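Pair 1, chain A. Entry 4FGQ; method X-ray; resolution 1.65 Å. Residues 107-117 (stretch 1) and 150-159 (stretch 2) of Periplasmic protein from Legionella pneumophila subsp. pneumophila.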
# COMPACT_ATOMS: atom_id res chain seq x y z
N LEU A 107 -1.22 9.72 -4.71
CA LEU A 107 -1.52 8.48 -4.01
C LEU A 107 -1.97 8.75 -2.60
O LEU A 107 -1.30 9.46 -1.85
CB LEU A 107 -0.28 7.58 -3.98
CG LEU A 107 0.23 7.09 -5.34
CD1 LEU A 107 1.62 6.53 -5.20
CD2 LEU A 107 -0.72 6.03 -5.88
N ARG A 108 -3.12 8.20 -2.22
CA ARG A 108 -3.58 8.34 -0.85
C ARG A 108 -4.07 7.01 -0.34
O ARG A 108 -4.99 6.43 -0.91
CB ARG A 108 -4.70 9.38 -0.75
CG ARG A 108 -4.22 10.79 -1.06
CD ARG A 108 -5.29 11.82 -0.84
NE ARG A 108 -4.83 13.13 -1.30
CZ ARG A 108 -5.59 14.23 -1.34
NH1 ARG A 108 -6.86 14.17 -0.94
NH2 ARG A 108 -5.09 15.37 -1.78
N ILE A 109 -3.43 6.53 0.72
CA ILE A 109 -3.89 5.32 1.39
C ILE A 109 -5.24 5.67 2.03
O ILE A 109 -5.35 6.68 2.74
CB ILE A 109 -2.89 4.88 2.45
CG1 ILE A 109 -1.52 4.60 1.80
CG2 ILE A 109 -3.40 3.64 3.20
CD1 ILE A 109 -0.35 4.52 2.82
N THR A 110 -6.26 4.86 1.78
CA THR A 110 -7.63 5.25 2.13
C THR A 110 -8.29 4.26 3.07
O THR A 110 -8.41 3.08 2.75
CB THR A 110 -8.51 5.36 0.87
OG1 THR A 110 -7.94 6.33 -0.01
CG2 THR A 110 -9.92 5.80 1.23
N TYR A 111 -8.77 4.78 4.19
CA TYR A 111 -9.51 3.98 5.16
C TYR A 111 -10.99 4.18 4.84
O TYR A 111 -11.49 5.30 4.85
CB TYR A 111 -9.18 4.50 6.56
CG TYR A 111 -9.86 3.82 7.73
CD1 TYR A 111 -9.17 2.90 8.51
CD2 TYR A 111 -11.14 4.17 8.12
CE1 TYR A 111 -9.76 2.32 9.61
CE2 TYR A 111 -11.73 3.59 9.22
CZ TYR A 111 -11.04 2.66 9.96
OH TYR A 111 -11.63 2.08 11.06
N ALA A 112 -11.67 3.08 4.54
CA ALA A 112 -13.05 3.13 4.11
C ALA A 112 -13.91 2.18 4.94
O ALA A 112 -13.42 1.20 5.49
CB ALA A 112 -13.16 2.79 2.63
N ALA A 113 -15.20 2.49 5.04
CA ALA A 113 -16.15 1.53 5.59
C ALA A 113 -16.56 0.61 4.44
O ALA A 113 -16.94 1.09 3.37
CB ALA A 113 -17.36 2.26 6.14
N SER A 114 -16.45 -0.71 4.62
CA SER A 114 -17.01 -1.61 3.62
C SER A 114 -18.47 -1.86 3.96
O SER A 114 -18.79 -2.42 5.02
CB SER A 114 -16.26 -2.94 3.55
OG SER A 114 -17.01 -3.86 2.78
N LEU A 115 -19.36 -1.41 3.08
CA LEU A 115 -20.79 -1.48 3.31
C LEU A 115 -21.32 -2.90 3.14
O LEU A 115 -22.42 -3.23 3.57
CB LEU A 115 -21.54 -0.52 2.38
CG LEU A 115 -21.10 0.95 2.49
CD1 LEU A 115 -21.97 1.87 1.64
CD2 LEU A 115 -21.10 1.41 3.95
N THR A 116 -20.50 -3.74 2.51
CA THR A 116 -20.86 -5.14 2.29
C THR A 116 -20.32 -6.07 3.38
O THR A 116 -21.00 -7.02 3.77
CB THR A 116 -20.38 -5.62 0.91
OG1 THR A 116 -19.00 -5.28 0.74
CG2 THR A 116 -21.18 -4.95 -0.19
N LEU A 117 -19.11 -5.80 3.84
CA LEU A 117 -18.47 -6.64 4.85
C LEU A 117 -18.79 -6.15 6.26
O LEU A 117 -18.55 -6.87 7.24
CB LEU A 117 -16.95 -6.67 4.67
CG LEU A 117 -16.39 -7.27 3.37
CD1 LEU A 117 -14.88 -7.37 3.43
CD2 LEU A 117 -17.01 -8.62 3.07
N ARG A 150 -17.06 1.34 -7.14
CA ARG A 150 -16.91 0.67 -5.84
C ARG A 150 -17.87 1.26 -4.80
O ARG A 150 -17.44 1.82 -3.79
CB ARG A 150 -15.46 0.79 -5.33
CG ARG A 150 -14.40 0.14 -6.22
CD ARG A 150 -14.63 -1.36 -6.36
NE ARG A 150 -14.79 -1.98 -5.04
CZ ARG A 150 -13.80 -2.52 -4.33
NH1 ARG A 150 -12.55 -2.53 -4.81
NH2 ARG A 150 -14.06 -3.05 -3.14
N PRO A 151 -19.19 1.14 -5.04
CA PRO A 151 -20.13 1.73 -4.09
C PRO A 151 -20.11 0.99 -2.75
O PRO A 151 -20.73 1.45 -1.80
CB PRO A 151 -21.48 1.54 -4.78
CG PRO A 151 -21.29 0.31 -5.62
CD PRO A 151 -19.88 0.41 -6.12
N ASP A 152 -19.41 -0.15 -2.70
CA ASP A 152 -19.29 -0.90 -1.45
C ASP A 152 -18.30 -0.25 -0.49
O ASP A 152 -18.25 -0.61 0.69
CB ASP A 152 -18.88 -2.35 -1.72
CG ASP A 152 -17.57 -2.46 -2.50
OD1 ASP A 152 -17.43 -1.79 -3.55
OD2 ASP A 152 -16.69 -3.22 -2.06
N LEU A 153 -17.52 0.70 -0.98
CA LEU A 153 -16.50 1.36 -0.15
C LEU A 153 -16.88 2.81 0.11
O LEU A 153 -17.06 3.59 -0.83
CB LEU A 153 -15.13 1.31 -0.83
CG LEU A 153 -14.52 -0.06 -1.09
CD1 LEU A 153 -13.19 0.09 -1.82
CD2 LEU A 153 -14.33 -0.85 0.21
N LYS A 154 -17.01 3.17 1.38
CA LYS A 154 -17.31 4.56 1.77
C LYS A 154 -16.10 5.13 2.51
O LYS A 154 -15.86 4.79 3.66
CB LYS A 154 -18.55 4.59 2.66
CG LYS A 154 -19.01 6.01 3.03
CD LYS A 154 -20.26 5.97 3.88
CE LYS A 154 -20.76 7.39 4.17
NZ LYS A 154 -21.97 7.41 5.05
N PRO A 155 -15.32 5.98 1.83
CA PRO A 155 -14.12 6.54 2.47
C PRO A 155 -14.42 7.31 3.76
O PRO A 155 -15.42 8.02 3.87
CB PRO A 155 -13.58 7.50 1.40
CG PRO A 155 -14.07 6.92 0.11
CD PRO A 155 -15.46 6.42 0.43
N VAL A 156 -13.52 7.15 4.73
CA VAL A 156 -13.57 7.86 6.00
C VAL A 156 -12.43 8.87 6.08
O VAL A 156 -12.66 10.04 6.39
CB VAL A 156 -13.53 6.87 7.17
CG1 VAL A 156 -13.56 7.60 8.51
CG2 VAL A 156 -14.72 5.93 7.08
N TYR A 157 -11.21 8.42 5.82
CA TYR A 157 -10.07 9.34 5.75
C TYR A 157 -9.02 8.76 4.83
O TYR A 157 -9.07 7.59 4.48
CB TYR A 157 -9.47 9.62 7.14
CG TYR A 157 -8.70 8.48 7.77
CD1 TYR A 157 -7.34 8.33 7.54
CD2 TYR A 157 -9.32 7.58 8.63
CE1 TYR A 157 -6.62 7.30 8.12
CE2 TYR A 157 -8.60 6.55 9.22
CZ TYR A 157 -7.26 6.42 8.96
OH TYR A 157 -6.53 5.40 9.54
N SER A 158 -8.08 9.60 4.40
CA SER A 158 -6.99 9.13 3.57
C SER A 158 -5.70 9.84 3.98
O SER A 158 -5.74 10.87 4.65
CB SER A 158 -7.29 9.33 2.08
OG SER A 158 -7.42 10.71 1.77
N PHE A 159 -4.56 9.28 3.61
CA PHE A 159 -3.29 9.85 4.04
C PHE A 159 -2.15 9.38 3.14
O PHE A 159 -2.27 8.40 2.41
CB PHE A 159 -3.00 9.46 5.49
CG PHE A 159 -2.85 7.98 5.70
CD1 PHE A 159 -1.60 7.40 5.75
CD2 PHE A 159 -3.97 7.17 5.85
CE1 PHE A 159 -1.45 6.04 5.94
CE2 PHE A 159 -3.84 5.80 6.04
CZ PHE A 159 -2.58 5.24 6.09
O HOH W 1 -15.91 -4.27 0.37

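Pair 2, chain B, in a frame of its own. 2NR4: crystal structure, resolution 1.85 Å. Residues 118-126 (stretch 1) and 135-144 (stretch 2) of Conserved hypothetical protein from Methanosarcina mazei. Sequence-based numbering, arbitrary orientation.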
# COMPACT_ATOMS: atom_id res chain seq x y z
N ALA B 118 4.46 1.46 13.76
CA ALA B 118 3.62 1.95 14.83
C ALA B 118 2.84 0.78 15.43
O ALA B 118 2.42 -0.16 14.69
CB ALA B 118 2.64 3.01 14.27
N TRP B 119 2.62 0.81 16.75
CA TRP B 119 1.88 -0.28 17.43
C TRP B 119 0.79 0.29 18.32
O TRP B 119 0.91 1.45 18.81
CB TRP B 119 2.84 -1.23 18.21
CG TRP B 119 3.73 -0.51 19.18
CD1 TRP B 119 5.03 -0.10 18.96
CD2 TRP B 119 3.38 -0.06 20.50
NE1 TRP B 119 5.51 0.57 20.09
CE2 TRP B 119 4.52 0.60 21.04
CE3 TRP B 119 2.23 -0.19 21.30
CZ2 TRP B 119 4.53 1.15 22.34
CZ3 TRP B 119 2.24 0.37 22.57
CH2 TRP B 119 3.38 1.04 23.07
N VAL B 120 -0.28 -0.47 18.50
CA VAL B 120 -1.33 -0.12 19.47
C VAL B 120 -1.65 -1.39 20.23
O VAL B 120 -1.95 -2.43 19.61
CB VAL B 120 -2.63 0.40 18.80
CG1 VAL B 120 -3.67 0.82 19.87
CG2 VAL B 120 -2.32 1.59 17.83
N VAL B 121 -1.57 -1.34 21.55
CA VAL B 121 -2.05 -2.45 22.36
C VAL B 121 -3.55 -2.26 22.65
O VAL B 121 -3.97 -1.23 23.19
CB VAL B 121 -1.23 -2.59 23.71
CG1 VAL B 121 -1.75 -3.81 24.47
CG2 VAL B 121 0.24 -2.72 23.41
N PHE B 122 -4.34 -3.28 22.33
CA PHE B 122 -5.80 -3.22 22.58
C PHE B 122 -6.26 -4.28 23.57
O PHE B 122 -5.82 -5.43 23.48
CB PHE B 122 -6.57 -3.52 21.30
CG PHE B 122 -6.36 -2.53 20.18
CD1 PHE B 122 -7.12 -1.35 20.11
CD2 PHE B 122 -5.49 -2.84 19.13
CE1 PHE B 122 -6.98 -0.47 19.00
CE2 PHE B 122 -5.33 -1.97 18.06
CZ PHE B 122 -6.09 -0.78 18.00
N GLU B 123 -7.21 -3.91 24.43
CA GLU B 123 -8.06 -4.87 25.13
C GLU B 123 -9.16 -5.29 24.14
O GLU B 123 -9.80 -4.46 23.53
CB GLU B 123 -8.71 -4.24 26.38
CG GLU B 123 -9.74 -5.20 27.01
CD GLU B 123 -10.23 -4.74 28.39
OE1 GLU B 123 -9.78 -3.65 28.83
OE2 GLU B 123 -11.05 -5.48 28.99
N CYS B 124 -9.33 -6.60 23.98
CA CYS B 124 -10.41 -7.19 23.19
C CYS B 124 -11.64 -7.36 24.06
O CYS B 124 -11.58 -7.98 25.16
CB CYS B 124 -9.99 -8.56 22.71
SG CYS B 124 -8.48 -8.54 21.70
N ILE B 125 -12.76 -6.88 23.55
CA ILE B 125 -14.00 -6.88 24.33
C ILE B 125 -15.15 -7.41 23.51
O ILE B 125 -15.04 -7.54 22.25
CB ILE B 125 -14.35 -5.47 24.81
CG1 ILE B 125 -14.71 -4.54 23.63
CG2 ILE B 125 -13.19 -4.87 25.58
CD1 ILE B 125 -15.23 -3.13 24.02
N ASN B 126 -16.27 -7.72 24.17
CA ASN B 126 -17.46 -8.22 23.49
C ASN B 126 -17.18 -9.40 22.54
O ASN B 126 -17.73 -9.49 21.43
CB ASN B 126 -18.16 -7.10 22.71
CG ASN B 126 -18.54 -5.94 23.59
OD1 ASN B 126 -18.86 -6.15 24.76
ND2 ASN B 126 -18.52 -4.72 23.04
N VAL B 135 -15.49 -12.70 16.76
CA VAL B 135 -15.43 -11.24 16.59
C VAL B 135 -15.20 -10.63 17.98
O VAL B 135 -15.75 -11.11 18.98
CB VAL B 135 -16.70 -10.71 15.95
CG1 VAL B 135 -16.61 -9.21 15.73
CG2 VAL B 135 -16.94 -11.43 14.61
N ALA B 136 -14.34 -9.62 18.00
CA ALA B 136 -14.06 -8.82 19.20
C ALA B 136 -13.92 -7.35 18.83
O ALA B 136 -13.27 -7.01 17.83
CB ALA B 136 -12.78 -9.30 19.88
N ASP B 137 -14.49 -6.46 19.65
CA ASP B 137 -14.18 -5.04 19.50
C ASP B 137 -12.89 -4.74 20.24
O ASP B 137 -12.46 -5.55 21.09
CB ASP B 137 -15.35 -4.19 20.03
CG ASP B 137 -16.66 -4.60 19.42
OD1 ASP B 137 -16.74 -4.62 18.17
OD2 ASP B 137 -17.62 -4.95 20.16
N LEU B 138 -12.26 -3.60 19.92
CA LEU B 138 -10.95 -3.25 20.42
C LEU B 138 -10.92 -1.91 21.12
O LEU B 138 -11.32 -0.88 20.55
CB LEU B 138 -9.94 -3.20 19.27
CG LEU B 138 -9.76 -4.52 18.49
CD1 LEU B 138 -8.78 -4.28 17.36
CD2 LEU B 138 -9.26 -5.68 19.38
N VAL B 139 -10.40 -1.92 22.34
CA VAL B 139 -10.28 -0.69 23.15
C VAL B 139 -8.77 -0.41 23.37
O VAL B 139 -8.08 -1.24 23.97
CB VAL B 139 -11.01 -0.87 24.51
CG1 VAL B 139 -10.90 0.43 25.30
CG2 VAL B 139 -12.48 -1.31 24.31
N PRO B 140 -8.23 0.73 22.86
CA PRO B 140 -6.78 0.95 22.92
C PRO B 140 -6.33 1.21 24.35
O PRO B 140 -7.07 1.86 25.12
CB PRO B 140 -6.55 2.21 22.09
CG PRO B 140 -7.86 2.75 21.77
CD PRO B 140 -8.95 1.83 22.20
N LEU B 141 -5.17 0.67 24.70
CA LEU B 141 -4.60 0.77 26.05
C LEU B 141 -3.32 1.60 26.04
O LEU B 141 -3.00 2.32 27.02
CB LEU B 141 -4.29 -0.63 26.59
CG LEU B 141 -5.44 -1.56 26.90
CD1 LEU B 141 -4.90 -2.84 27.54
CD2 LEU B 141 -6.48 -0.88 27.81
N ASN B 142 -2.57 1.48 24.96
CA ASN B 142 -1.28 2.13 24.84
C ASN B 142 -0.95 2.13 23.35
O ASN B 142 -1.51 1.33 22.59
CB ASN B 142 -0.24 1.31 25.62
CG ASN B 142 1.06 2.08 25.94
OD1 ASN B 142 1.17 3.31 25.77
ND2 ASN B 142 2.06 1.33 26.42
N ALA B 143 -0.04 3.00 22.94
CA ALA B 143 0.33 3.11 21.51
C ALA B 143 1.70 3.71 21.39
O ALA B 143 2.11 4.50 22.25
CB ALA B 143 -0.68 3.96 20.75
N GLY B 144 2.43 3.33 20.34
CA GLY B 144 3.75 3.86 20.15
C GLY B 144 4.12 3.97 18.71
O GLY B 144 3.49 3.35 17.86

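In both pairs two antiparallel strands lie side by side, their N-to-C directions at 138° in pair 1 and 140° in pair 2, and 14 central residues superpose with an RMSD of 0.5 Å. The shared signature is a beta bulge: the register slips by one residue between Tyr A111 and Ala A112, and between the matching Val B121 and Phe B122. The extra residue is Val A156 in pair 1 and Leu B141 in pair 2. Its amide N reaches the carbonyl O of Tyr A111 or Val B121, respectively, at 2.7 Å in each case. In pair 1 Tyr A157 N also donates to Tyr A111 O, at 3.3 Å, so one carbonyl serves two amides.

Before the bulge residue comes a proline in both, Pro A155 matching Pro B140. Each occupies a non-hydrogen-bonded bridge, opposite Ala A112 or Phe B122, where the lack of an amide hydrogen costs no bond between the strands. Leucine also recurs, Leu A153 matching Leu B138, and their side-chain centres fall 0.3 Å apart.

What faces these residues differs. Ala A112 offers only a methyl, its CB 4.2 Å from Leu A153 CB. Phe B122 fills more space: its CD1 lies 3.5 Å from Leu B138 CB, while Leu B138 CD1 sits over the ring face, 4.0 Å from its centroid.

At the Ile A109 and Trp B119 position, the aromatic changes strands. In pair 1 the ring belongs to Phe A159, and Ile A109 CB lies over its face, 3.9 Å from the centroid. In pair 2 Trp B119 supplies the ring and Gly B144 the opposite position, with Gly B144 CA 3.8 Å from the centroid of the six-membered ring. Glycine suits this place because an ideal CB there would lie 2.4 Å from Trp B119 CZ2, a clash.

Next along this face, Tyr A111 and Tyr A157 have nearly parallel rings slid so far apart that they barely overlap; Tyr A111 CG still comes within 3.4 Å of Tyr A157 CE2, and Tyr A111 CB lies over the Tyr A157 ring face, 3.7 Å from its centroid. The matching Val B121 and Asn B142 are smaller and meet more loosely, CB to CB at 4.5 Å.

Asp A152 and Asp B137 share a backbone role, accepting at O from Leu A115 N and Ile B125 N, both at 2.8 Å. Their carboxylates diverge: Asp A152 OD2 pairs with Arg A150 NH2 at 2.8 Å in a salt bridge within its own stretch, whereas Asp B137 OD2 accepts from Asn B126 ND2, in the other stretch, at 3.0 Å.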